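Local coordinates for protein PP1b (Porcine reproductive and respiratory syndrome virus, PDB 6JDR) that probably unwinds RNA and DNA duplexes with 5' to 3' polarity by hydrolysing ATP, as the zinc-binding helicase part of the viral replicase polyprotein, at residues Gln281-Ala286 against Thr302-Val307; Pro310-Gln315 against Asp323-Ala328; Asp340-His345 against Thr362-Ala367. The protein carries 1 engineered substitution. One frame throughout, in Å; residues are numbered along the deposited sequence.

Interaction 1: residues Gln281-Ala286 against Thr302-Val307; sequences QNICDA and TRVTYV
N282 and T302 meet in a pairing of one side-chain amide with both backbone polar groups of a single residue. From CB, which points across the contact, the N282 chain turns at chi1 58°, a torsion that sets CG between its own backbone N and carbonyl carbon. N282 CG comes to 3.6 Å from T302 O, and beyond it the amide divides its work between two atoms. N282 OD1 receives a weak bond from T302 N at 3.4 Å. The other branch is firmer: N282 ND2 gives a hydrogen bond to T302 O at 2.8 Å, with an N-H...O angle of 150° and the donor lying in the carbonyl plane. N282 ND2 also rests 3.7 Å from V304 CG2, the two side chains running alongside but in opposite senses.

One residue along the helix, I283 adds an apolar layer. I283 CG1 sits 3.7 Å from T302 CB, the two side chains crossing at about a right angle, and I283 CD1 reaches V304 CG2 at 4.2 Å. The hydroxyl of T302 is engaged elsewhere, by G280 N and R365 O.

The contact lays helix 281-287 against the outermost strand 303-307 of the five-stranded parallel sheet, probably within the second RecA-like domain of the superfamily 1 helicase core. Chemically, with one well-formed bond and one weak one from the same flat group, N282 holds T302 much as a neighbouring strand would, using side-chain rather than backbone amide atoms.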
ATOM      1  N   GLN A 281      15.844   8.457   9.137  1.00 61.12           N
ATOM      2  CA  GLN A 281      15.107   8.268   7.891  1.00 60.60           C
ATOM      3  C   GLN A 281      15.602   9.185   6.773  1.00 59.66           C
ATOM      4  O   GLN A 281      15.647   8.778   5.611  1.00 60.01           O
ATOM      5  CB  GLN A 281      13.606   8.499   8.125  1.00 60.29           C
ATOM      6  CG  GLN A 281      12.714   8.131   6.948  1.00 58.97           C
ATOM      7  CD  GLN A 281      12.890   6.688   6.513  1.00 59.32           C
ATOM      8  OE1 GLN A 281      12.909   5.772   7.340  1.00 57.02           O
ATOM      9  NE2 GLN A 281      13.032   6.479   5.209  1.00 59.27           N
ATOM     10  N   ASN A 282      15.957  10.419   7.126  1.00 57.92           N
ATOM     11  CA  ASN A 282      16.471  11.390   6.151  1.00 57.66           C
ATOM     12  C   ASN A 282      17.718  10.892   5.413  1.00 57.10           C
ATOM     13  O   ASN A 282      17.913  11.204   4.234  1.00 54.09           O
ATOM     14  CB  ASN A 282      16.762  12.738   6.823  1.00 58.30           C
ATOM     15  CG  ASN A 282      17.767  12.626   7.960  1.00 59.48           C
ATOM     16  OD1 ASN A 282      17.708  11.698   8.772  1.00 59.75           O
ATOM     17  ND2 ASN A 282      18.692  13.576   8.025  1.00 60.45           N
ATOM     18  N   ILE A 283      18.546  10.113   6.108  1.00 55.97           N
ATOM     19  CA  ILE A 283      19.727   9.505   5.506  1.00 57.39           C
ATOM     20  C   ILE A 283      19.295   8.372   4.586  1.00 58.06           C
ATOM     21  O   ILE A 283      19.744   8.295   3.441  1.00 58.07           O
ATOM     22  CB  ILE A 283      20.706   8.950   6.566  1.00 57.64           C
ATOM     23  CG1 ILE A 283      21.152  10.051   7.533  1.00 58.00           C
ATOM     24  CG2 ILE A 283      21.915   8.303   5.897  1.00 56.89           C
ATOM     25  CD1 ILE A 283      21.744  11.272   6.863  1.00 58.87           C
ATOM     26  N   CYS A 284      18.426   7.498   5.096  1.00 58.51           N
ATOM     27  CA  CYS A 284      17.843   6.414   4.299  1.00 56.69           C
ATOM     28  C   CYS A 284      17.283   6.930   2.970  1.00 54.48           C
ATOM     29  O   CYS A 284      17.502   6.323   1.924  1.00 55.11           O
ATOM     30  CB  CYS A 284      16.739   5.697   5.088  1.00 57.93           C
ATOM     31  SG  CYS A 284      17.309   4.713   6.496  1.00 58.29           S
ATOM     32  N   ASP A 285      16.575   8.055   3.018  1.00 53.53           N
ATOM     33  CA  ASP A 285      16.007   8.677   1.819  1.00 54.06           C
ATOM     34  C   ASP A 285      17.075   9.099   0.805  1.00 52.85           C
ATOM     35  O   ASP A 285      16.915   8.884  -0.400  1.00 52.33           O
ATOM     36  CB  ASP A 285      15.158   9.899   2.199  1.00 55.83           C
ATOM     37  CG  ASP A 285      13.890   9.526   2.965  1.00 58.53           C
ATOM     38  OD1 ASP A 285      13.594   8.315   3.104  1.00 58.45           O
ATOM     39  OD2 ASP A 285      13.186  10.453   3.427  1.00 59.33           O
ATOM     40  N   ALA A 286      18.158   9.702   1.293  1.00 51.04           N
ATOM     41  CA  ALA A 286      19.229  10.189   0.424  1.00 48.62           C
ATOM     42  C   ALA A 286      19.967   9.038  -0.247  1.00 46.53           C
ATOM     43  O   ALA A 286      20.316   9.126  -1.421  1.00 44.94           O
ATOM     44  CB  ALA A 286      20.203  11.054   1.209  1.00 49.30           C
ATOM     45  N   THR A 302      18.950  11.725  11.943  1.00 66.86           N
ATOM     46  CA  THR A 302      20.358  12.097  11.986  1.00 65.00           C
ATOM     47  C   THR A 302      20.454  13.552  11.551  1.00 65.57           C
ATOM     48  O   THR A 302      19.897  13.928  10.520  1.00 66.61           O
ATOM     49  CB  THR A 302      21.195  11.217  11.043  1.00 63.62           C
ATOM     50  OG1 THR A 302      20.985   9.836  11.364  1.00 61.75           O
ATOM     51  CG2 THR A 302      22.683  11.539  11.163  1.00 64.09           C
ATOM     52  N   ARG A 303      21.146  14.368  12.341  1.00 67.64           N
ATOM     53  CA  ARG A 303      21.254  15.801  12.064  1.00 69.69           C
ATOM     54  C   ARG A 303      22.179  16.062  10.878  1.00 65.90           C
ATOM     55  O   ARG A 303      23.213  15.414  10.733  1.00 61.63           O
ATOM     56  CB  ARG A 303      21.763  16.549  13.300  1.00 74.20           C
ATOM     57  CG  ARG A 303      21.718  18.066  13.180  1.00 78.26           C
ATOM     58  CD  ARG A 303      22.288  18.738  14.419  1.00 82.48           C
ATOM     59  NE  ARG A 303      21.393  18.630  15.572  1.00 86.31           N
ATOM     60  CZ  ARG A 303      21.692  19.032  16.807  1.00 88.26           C
ATOM     61  NH1 ARG A 303      22.875  19.574  17.081  1.00 87.57           N
ATOM     62  NH2 ARG A 303      20.801  18.886  17.782  1.00 90.09           N
ATOM     63  N   VAL A 304      21.791  17.014  10.035  1.00 64.91           N
ATOM     64  CA  VAL A 304      22.601  17.426   8.896  1.00 66.43           C
ATOM     65  C   VAL A 304      22.713  18.946   8.894  1.00 68.60           C
ATOM     66  O   VAL A 304      21.703  19.651   8.826  1.00 69.21           O
ATOM     67  CB  VAL A 304      21.997  16.939   7.562  1.00 66.30           C
ATOM     68  CG1 VAL A 304      22.815  17.451   6.381  1.00 66.40           C
ATOM     69  CG2 VAL A 304      21.911  15.418   7.543  1.00 65.39           C
ATOM     70  N   THR A 305      23.948  19.439   8.969  1.00 70.36           N
ATOM     71  CA  THR A 305      24.216  20.868   9.074  1.00 69.69           C
ATOM     72  C   THR A 305      25.282  21.275   8.061  1.00 69.28           C
ATOM     73  O   THR A 305      26.341  20.656   8.001  1.00 68.50           O
ATOM     74  CB  THR A 305      24.712  21.228  10.490  1.00 70.36           C
ATOM     75  OG1 THR A 305      24.012  20.444  11.466  1.00 68.65           O
ATOM     76  CG2 THR A 305      24.505  22.708  10.776  1.00 71.14           C
ATOM     77  N   TYR A 306      24.994  22.312   7.274  1.00 69.66           N
ATOM     78  CA  TYR A 306      25.933  22.829   6.274  1.00 70.27           C
ATOM     79  C   TYR A 306      26.678  24.056   6.798  1.00 72.43           C
ATOM     80  O   TYR A 306      26.172  25.180   6.730  1.00 74.43           O
ATOM     81  CB  TYR A 306      25.206  23.159   4.967  1.00 69.73           C
ATOM     82  CG  TYR A 306      24.856  21.929   4.158  1.00 70.61           C
ATOM     83  CD1 TYR A 306      25.621  21.553   3.056  1.00 69.90           C
ATOM     84  CD2 TYR A 306      23.770  21.130   4.506  1.00 70.07           C
ATOM     85  CE1 TYR A 306      25.308  20.422   2.318  1.00 68.87           C
ATOM     86  CE2 TYR A 306      23.450  19.997   3.774  1.00 69.35           C
ATOM     87  CZ  TYR A 306      24.221  19.646   2.681  1.00 69.26           C
ATOM     88  OH  TYR A 306      23.899  18.520   1.956  1.00 66.93           O
ATOM     89  N   VAL A 307      27.883  23.825   7.314  1.00 73.47           N
ATOM     90  CA  VAL A 307      28.713  24.887   7.897  1.00 74.28           C
ATOM     91  C   VAL A 307      29.441  25.710   6.830  1.00 76.20           C
ATOM     92  O   VAL A 307      29.879  25.175   5.812  1.00 77.65           O
ATOM     93  CB  VAL A 307      29.744  24.326   8.906  1.00 73.67           C
ATOM     94  CG1 VAL A 307      29.034  23.585  10.030  1.00 73.02           C
ATOM     95  CG2 VAL A 307      30.766  23.418   8.226  1.00 74.48           C
TER

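Interaction 2: residues Pro310-Gln315 against Asp323-Ala328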
ATOM      1  N   PRO A 310      35.267  25.580   8.108  1.00 75.15           N
ATOM      2  CA  PRO A 310      35.685  24.255   8.592  1.00 75.17           C
ATOM      3  C   PRO A 310      35.401  24.020  10.076  1.00 74.86           C
ATOM      4  O   PRO A 310      35.339  24.973  10.852  1.00 75.81           O
ATOM      5  CB  PRO A 310      37.196  24.248   8.339  1.00 75.20           C
ATOM      6  CG  PRO A 310      37.408  25.229   7.241  1.00 75.31           C
ATOM      7  CD  PRO A 310      36.372  26.294   7.439  1.00 74.71           C
ATOM      8  N   VAL A 311      35.239  22.756  10.457  1.00 73.97           N
ATOM      9  CA  VAL A 311      34.887  22.401  11.830  1.00 74.56           C
ATOM     10  C   VAL A 311      35.425  21.014  12.198  1.00 75.78           C
ATOM     11  O   VAL A 311      35.691  20.194  11.317  1.00 75.31           O
ATOM     12  CB  VAL A 311      33.357  22.474  12.030  1.00 75.62           C
ATOM     13  CG1 VAL A 311      32.646  21.356  11.276  1.00 76.20           C
ATOM     14  CG2 VAL A 311      32.998  22.449  13.507  1.00 76.44           C
ATOM     15  N   ARG A 312      35.594  20.769  13.497  1.00 76.62           N
ATOM     16  CA  ARG A 312      36.192  19.532  13.997  1.00 79.30           C
ATOM     17  C   ARG A 312      35.253  18.781  14.949  1.00 77.45           C
ATOM     18  O   ARG A 312      35.646  18.425  16.063  1.00 77.65           O
ATOM     19  CB  ARG A 312      37.506  19.847  14.721  1.00 82.52           C
ATOM     20  CG  ARG A 312      38.547  20.568  13.878  1.00 85.66           C
ATOM     21  CD  ARG A 312      39.226  19.633  12.887  1.00 88.12           C
ATOM     22  NE  ARG A 312      40.442  20.228  12.332  1.00 90.75           N
ATOM     23  CZ  ARG A 312      41.616  20.303  12.961  1.00 91.25           C
ATOM     24  NH1 ARG A 312      41.766  19.820  14.195  1.00 90.99           N
ATOM     25  NH2 ARG A 312      42.652  20.871  12.353  1.00 91.23           N
ATOM     26  N   TYR A 313      34.022  18.533  14.511  1.00 74.46           N
ATOM     27  CA  TYR A 313      33.055  17.796  15.326  1.00 72.18           C
ATOM     28  C   TYR A 313      33.068  16.307  14.991  1.00 69.77           C
ATOM     29  O   TYR A 313      32.886  15.923  13.836  1.00 68.78           O
ATOM     30  CB  TYR A 313      31.644  18.356  15.136  1.00 72.77           C
ATOM     31  CG  TYR A 313      31.442  19.777  15.633  1.00 73.47           C
ATOM     32  CD1 TYR A 313      32.069  20.240  16.792  1.00 74.60           C
ATOM     33  CD2 TYR A 313      30.590  20.649  14.962  1.00 73.47           C
ATOM     34  CE1 TYR A 313      31.870  21.532  17.247  1.00 74.79           C
ATOM     35  CE2 TYR A 313      30.383  21.943  15.416  1.00 74.54           C
ATOM     36  CZ  TYR A 313      31.028  22.379  16.558  1.00 74.52           C
ATOM     37  OH  TYR A 313      30.829  23.662  17.011  1.00 75.37           O
ATOM     38  N   GLY A 314      33.278  15.476  16.010  1.00 67.31           N
ATOM     39  CA  GLY A 314      33.333  14.026  15.833  1.00 66.59           C
ATOM     40  C   GLY A 314      34.524  13.614  14.992  1.00 66.31           C
ATOM     41  O   GLY A 314      35.549  14.290  14.995  1.00 69.89           O
ATOM     42  N   GLN A 315      34.387  12.507  14.268  1.00 65.60           N
ATOM     43  CA  GLN A 315      35.426  12.065  13.345  1.00 64.55           C
ATOM     44  C   GLN A 315      35.349  12.878  12.059  1.00 62.89           C
ATOM     45  O   GLN A 315      34.288  12.965  11.442  1.00 63.74           O
ATOM     46  CB  GLN A 315      35.267  10.575  13.027  1.00 65.72           C
ATOM     47  CG  GLN A 315      36.297  10.023  12.050  1.00 67.28           C
ATOM     48  CD  GLN A 315      37.722  10.202  12.539  1.00 68.86           C
ATOM     49  OE1 GLN A 315      38.113   9.627  13.554  1.00 70.60           O
ATOM     50  NE2 GLN A 315      38.508  11.002  11.822  1.00 70.08           N
ATOM     51  N   ASP A 323      44.276  16.639   2.402  1.00 48.40           N
ATOM     52  CA  ASP A 323      43.453  17.556   3.184  1.00 48.46           C
ATOM     53  C   ASP A 323      43.206  17.077   4.616  1.00 50.26           C
ATOM     54  O   ASP A 323      42.436  17.697   5.350  1.00 49.75           O
ATOM     55  CB  ASP A 323      42.134  17.797   2.451  1.00 48.08           C
ATOM     56  CG  ASP A 323      42.348  18.268   1.019  1.00 48.34           C
ATOM     57  OD1 ASP A 323      43.270  19.080   0.794  1.00 49.36           O
ATOM     58  OD2 ASP A 323      41.605  17.827   0.118  1.00 48.13           O
ATOM     59  N   ARG A 324      43.876  15.995   5.019  1.00 53.01           N
ATOM     60  CA  ARG A 324      43.773  15.486   6.386  1.00 56.22           C
ATOM     61  C   ARG A 324      44.520  16.379   7.368  1.00 58.40           C
ATOM     62  O   ARG A 324      45.661  16.760   7.119  1.00 59.52           O
ATOM     63  CB  ARG A 324      44.367  14.087   6.492  1.00 58.20           C
ATOM     64  CG  ARG A 324      43.613  12.996   5.756  1.00 59.73           C
ATOM     65  CD  ARG A 324      44.423  11.711   5.783  1.00 61.04           C
ATOM     66  NE  ARG A 324      44.808  11.354   7.150  1.00 60.60           N
ATOM     67  CZ  ARG A 324      45.913  10.692   7.493  1.00 59.47           C
ATOM     68  NH1 ARG A 324      46.789  10.286   6.581  1.00 58.69           N
ATOM     69  NH2 ARG A 324      46.146  10.438   8.774  1.00 61.02           N
ATOM     70  N   GLU A 325      43.870  16.688   8.488  1.00 61.78           N
ATOM     71  CA  GLU A 325      44.468  17.468   9.569  1.00 64.60           C
ATOM     72  C   GLU A 325      44.145  16.801  10.896  1.00 64.74           C
ATOM     73  O   GLU A 325      43.095  16.180  11.036  1.00 65.47           O
ATOM     74  CB  GLU A 325      43.912  18.893   9.568  1.00 66.03           C
ATOM     75  CG  GLU A 325      44.066  19.622   8.242  1.00 68.87           C
ATOM     76  CD  GLU A 325      43.421  20.995   8.239  1.00 71.68           C
ATOM     77  OE1 GLU A 325      42.858  21.404   9.277  1.00 72.12           O
ATOM     78  OE2 GLU A 325      43.483  21.668   7.188  1.00 76.75           O
ATOM     79  N   ASP A 326      45.045  16.933  11.866  1.00 67.05           N
ATOM     80  CA  ASP A 326      44.830  16.372  13.199  1.00 70.52           C
ATOM     81  C   ASP A 326      44.551  14.859  13.082  1.00 68.68           C
ATOM     82  O   ASP A 326      45.334  14.149  12.452  1.00 67.19           O
ATOM     83  CB  ASP A 326      43.709  17.148  13.916  1.00 73.73           C
ATOM     84  CG  ASP A 326      43.692  16.918  15.423  1.00 77.70           C
ATOM     85  OD1 ASP A 326      44.130  15.840  15.880  1.00 80.36           O
ATOM     86  OD2 ASP A 326      43.225  17.823  16.151  1.00 81.07           O
ATOM     87  N   SER A 327      43.446  14.373  13.646  1.00 68.81           N
ATOM     88  CA  SER A 327      43.126  12.946  13.636  1.00 69.44           C
ATOM     89  C   SER A 327      42.081  12.588  12.569  1.00 68.60           C
ATOM     90  O   SER A 327      41.322  11.631  12.731  1.00 68.74           O
ATOM     91  CB  SER A 327      42.626  12.533  15.022  1.00 69.59           C
ATOM     92  OG  SER A 327      41.476  13.278  15.385  1.00 68.77           O
ATOM     93  N   ALA A 328      42.050  13.350  11.476  1.00 67.14           N
ATOM     94  CA  ALA A 328      41.119  13.095  10.381  1.00 65.21           C
ATOM     95  C   ALA A 328      41.582  11.908   9.546  1.00 64.41           C
ATOM     96  O   ALA A 328      42.772  11.606   9.492  1.00 64.66           O
ATOM     97  CB  ALA A 328      40.987  14.329   9.504  1.00 64.48           C
TER
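R312 faces E325 and D326 in a salt-bridge network, one guanidinium between two carboxylates on a type II' beta turn that runs from E325 to A328. R312 NH2 donates to E325 OE1 at 3.1 Å with an N-H...O angle of 158°; the acceptor lies near the guanidinium plane and offers its anti lone pair, although the two planar groups are steeply turned against each other. R312 NH1 pairs with D326 OD2 at 3.2 Å, approached obliquely, and D326 CB lies almost as near to R312 NH1, at 3.3 Å. Farther along the turn, Q315 NE2 gives S327 O a nearly straight hydrogen bond of 3.0 Å (175°), with the acceptor in the plane of the amide.

The next shell sets these groups in place. A bend at chi2 (-76°) directs R312 CD, while the turn is closed by A328 N bonding to E325 O at 3.0 Å. Near D326 OD2 stands the like-charged D397, so the positive charge of R312 may help to offset that repulsion. Q315 opens strand 315-318 and its backbone bonds to V341 and T343; the contact therefore ties the turn before strand 329-330 to the neighbouring strand of the five-stranded parallel sheet, at the protein surface. Just before the turn, R324 NE reaches forward to A328 O at 3.1 Å, standing above the plane of that carbonyl.

Interaction 3: residues Asp340-His345 against Thr362-Ala367; sequences DVVTLH and TRARHA
D340, V342 and A367 lose the most surface to this contact, and each has a different role in it. D340 works through its carbonyl: D340 O takes hydrogen bonds from H366 N (2.9 Å) and A367 N (3.2 Å), with a weak third from R365 N. The H366 donor lies in the carbonyl plane, on a lone pair, while that of A367 is tilted from it. D340 CB meets the edge of the H366 ring, and D340 OD2 accepts a hydrogen bond from R423 N.

A367 answers through its own carbonyl: A367 O accepts from V342 N at 3.2 Å and lies 3.3 Å from V341 CA in a CA-H...O contact. V341 and A367 thereby form a parallel bridge where strands 342-345 and 367-371 come together, the two ends of a beta-alpha-beta crossover through helix 354-361.

V342 supplies the apolar part. V342 CG2, anti to the carbonyl carbon (with CG1 at chi1 171°), packs on A364 CB at 3.7 Å and on R363 CB at 4.1 Å. Since the chain turns a corner at R365 and H366, successive N-H groups converge on one oxygen; a single carbonyl can thus satisfy backbone donors of the bend and of the incoming strand together.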
ATOM      1  N   ASP A 340      29.184   8.508  16.232  1.00 73.73           N
ATOM      2  CA  ASP A 340      28.005   9.272  16.625  1.00 74.27           C
ATOM      3  C   ASP A 340      27.923  10.534  15.786  1.00 72.64           C
ATOM      4  O   ASP A 340      26.891  10.820  15.181  1.00 74.89           O
ATOM      5  CB  ASP A 340      28.063   9.638  18.109  1.00 76.77           C
ATOM      6  CG  ASP A 340      27.999   8.424  19.018  1.00 80.52           C
ATOM      7  OD1 ASP A 340      28.053   7.281  18.508  1.00 84.09           O
ATOM      8  OD2 ASP A 340      27.891   8.612  20.249  1.00 82.56           O
ATOM      9  N   VAL A 341      29.022  11.286  15.764  1.00 70.19           N
ATOM     10  CA  VAL A 341      29.116  12.512  14.983  1.00 67.44           C
ATOM     11  C   VAL A 341      30.232  12.374  13.959  1.00 64.87           C
ATOM     12  O   VAL A 341      31.214  11.664  14.188  1.00 64.57           O
ATOM     13  CB  VAL A 341      29.394  13.739  15.874  1.00 68.37           C
ATOM     14  CG1 VAL A 341      29.314  15.028  15.059  1.00 68.07           C
ATOM     15  CG2 VAL A 341      28.418  13.778  17.042  1.00 69.11           C
ATOM     16  N   VAL A 342      30.061  13.043  12.821  1.00 61.68           N
ATOM     17  CA  VAL A 342      31.035  13.017  11.734  1.00 59.04           C
ATOM     18  C   VAL A 342      31.085  14.393  11.084  1.00 56.93           C
ATOM     19  O   VAL A 342      30.087  15.108  11.063  1.00 57.16           O
ATOM     20  CB  VAL A 342      30.656  11.961  10.676  1.00 59.77           C
ATOM     21  CG1 VAL A 342      31.526  12.080   9.432  1.00 61.13           C
ATOM     22  CG2 VAL A 342      30.753  10.559  11.262  1.00 59.62           C
ATOM     23  N   THR A 343      32.252  14.764  10.570  1.00 56.43           N
ATOM     24  CA  THR A 343      32.397  15.998   9.804  1.00 56.68           C
ATOM     25  C   THR A 343      32.928  15.684   8.405  1.00 54.80           C
ATOM     26  O   THR A 343      34.085  15.296   8.249  1.00 56.14           O
ATOM     27  CB  THR A 343      33.331  17.007  10.506  1.00 56.71           C
ATOM     28  OG1 THR A 343      32.764  17.392  11.761  1.00 56.35           O
ATOM     29  CG2 THR A 343      33.521  18.256   9.656  1.00 56.65           C
ATOM     30  N   LEU A 344      32.069  15.849   7.402  1.00 53.22           N
ATOM     31  CA  LEU A 344      32.443  15.649   6.006  1.00 51.96           C
ATOM     32  C   LEU A 344      33.130  16.910   5.505  1.00 51.26           C
ATOM     33  O   LEU A 344      32.490  17.942   5.312  1.00 51.92           O
ATOM     34  CB  LEU A 344      31.204  15.335   5.156  1.00 52.83           C
ATOM     35  CG  LEU A 344      31.395  15.101   3.650  1.00 52.73           C
ATOM     36  CD1 LEU A 344      32.526  14.122   3.367  1.00 51.92           C
ATOM     37  N   HIS A 345      34.440  16.812   5.302  1.00 50.98           N
ATOM     38  CA  HIS A 345      35.293  17.949   4.986  1.00 49.76           C
ATOM     39  C   HIS A 345      35.689  17.896   3.512  1.00 49.03           C
ATOM     40  O   HIS A 345      36.426  17.003   3.097  1.00 48.55           O
ATOM     41  CB  HIS A 345      36.526  17.890   5.895  1.00 50.12           C
ATOM     42  CG  HIS A 345      37.474  19.033   5.725  1.00 49.68           C
ATOM     43  ND1 HIS A 345      37.113  20.343   5.955  1.00 50.41           N
ATOM     44  CD2 HIS A 345      38.782  19.059   5.380  1.00 50.07           C
ATOM     45  CE1 HIS A 345      38.153  21.128   5.742  1.00 51.02           C
ATOM     46  NE2 HIS A 345      39.179  20.374   5.390  1.00 51.69           N
ATOM     47  N   THR A 362      26.947   7.602   5.470  1.00 52.37           N
ATOM     48  CA  THR A 362      26.457   6.463   6.246  1.00 54.42           C
ATOM     49  C   THR A 362      27.363   6.041   7.416  1.00 57.04           C
ATOM     50  O   THR A 362      27.199   4.947   7.955  1.00 57.54           O
ATOM     51  CB  THR A 362      26.234   5.248   5.327  1.00 53.34           C
ATOM     52  OG1 THR A 362      27.460   4.922   4.662  1.00 53.01           O
ATOM     53  CG2 THR A 362      25.153   5.546   4.296  1.00 53.12           C
ATOM     54  N   ARG A 363      28.310   6.894   7.807  1.00 59.54           N
ATOM     55  CA  ARG A 363      29.155   6.624   8.974  1.00 60.94           C
ATOM     56  C   ARG A 363      28.506   7.110  10.272  1.00 62.81           C
ATOM     57  O   ARG A 363      28.633   6.464  11.312  1.00 64.03           O
ATOM     58  CB  ARG A 363      30.523   7.301   8.835  1.00 61.14           C
ATOM     59  CG  ARG A 363      31.336   6.922   7.608  1.00 61.56           C
ATOM     60  CD  ARG A 363      31.478   5.418   7.448  1.00 62.48           C
ATOM     61  NE  ARG A 363      30.333   4.817   6.765  1.00 63.48           N
ATOM     62  CZ  ARG A 363      30.057   3.513   6.739  1.00 64.80           C
ATOM     63  NH1 ARG A 363      30.835   2.635   7.364  1.00 64.38           N
ATOM     64  NH2 ARG A 363      28.987   3.083   6.082  1.00 65.81           N
ATOM     65  N   ALA A 364      27.826   8.254  10.208  1.00 64.33           N
ATOM     66  CA  ALA A 364      27.302   8.915  11.403  1.00 66.48           C
ATOM     67  C   ALA A 364      26.005   8.294  11.902  1.00 68.96           C
ATOM     68  O   ALA A 364      25.224   7.739  11.124  1.00 69.30           O
ATOM     69  CB  ALA A 364      27.091  10.396  11.135  1.00 67.42           C
ATOM     70  N   ARG A 365      25.783   8.414  13.209  1.00 70.99           N
ATOM     71  CA  ARG A 365      24.576   7.911  13.854  1.00 71.99           C
ATOM     72  C   ARG A 365      23.600   9.047  14.157  1.00 72.06           C
ATOM     73  O   ARG A 365      22.436   8.987  13.763  1.00 72.29           O
ATOM     74  CB  ARG A 365      24.945   7.170  15.142  1.00 73.86           C
ATOM     75  CG  ARG A 365      23.780   6.474  15.827  1.00 76.11           C
ATOM     76  CD  ARG A 365      24.248   5.669  17.029  1.00 77.11           C
ATOM     77  NE  ARG A 365      24.934   4.434  16.645  1.00 77.14           N
ATOM     78  CZ  ARG A 365      24.330   3.323  16.223  1.00 77.12           C
ATOM     79  NH1 ARG A 365      23.004   3.264  16.104  1.00 76.18           N
ATOM     80  NH2 ARG A 365      25.061   2.259  15.906  1.00 77.05           N
ATOM     81  N   HIS A 366      24.083  10.079  14.847  1.00 73.53           N
ATOM     82  CA  HIS A 366      23.224  11.161  15.342  1.00 75.09           C
ATOM     83  C   HIS A 366      23.379  12.497  14.613  1.00 72.26           C
ATOM     84  O   HIS A 366      22.410  13.250  14.498  1.00 71.88           O
ATOM     85  CB  HIS A 366      23.460  11.366  16.841  1.00 78.60           C
ATOM     86  CG  HIS A 366      23.101  10.176  17.673  1.00 81.21           C
ATOM     87  ND1 HIS A 366      21.801   9.745  17.832  1.00 83.34           N
ATOM     88  CD2 HIS A 366      23.871   9.322  18.388  1.00 82.39           C
ATOM     89  CE1 HIS A 366      21.786   8.677  18.610  1.00 84.49           C
ATOM     90  NE2 HIS A 366      23.030   8.401  18.961  1.00 84.25           N
ATOM     91  N   ALA A 367      24.580  12.804  14.129  1.00 70.15           N
ATOM     92  CA  ALA A 367      24.803  14.075  13.438  1.00 68.51           C
ATOM     93  C   ALA A 367      25.942  13.998  12.439  1.00 65.94           C
ATOM     94  O   ALA A 367      26.900  13.252  12.629  1.00 66.08           O
ATOM     95  CB  ALA A 367      25.073  15.181  14.445  1.00 69.20           C
TER

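In the fold
Following the chain, the three contacts close loops in series, none nesting in or crossing another. Interaction 1 closes a loop holding strand 294-297, the last of the seven-stranded sheet, and brings the chain to strand 303-307, at the edge of the five-stranded one. Interaction 2 then closes a short excursion through strand 315-318, and interaction 3 a longer one through helix 354-361. In space interaction 3 touches both others: interaction 1, centres about 9 Å apart, where R303 N bonds to H366 O and T302 packs on H366, and interaction 2, about 12 Å between centres, where Y313 and Q315 reach T343. Together they link the strands of the five-stranded sheet from one edge to the other.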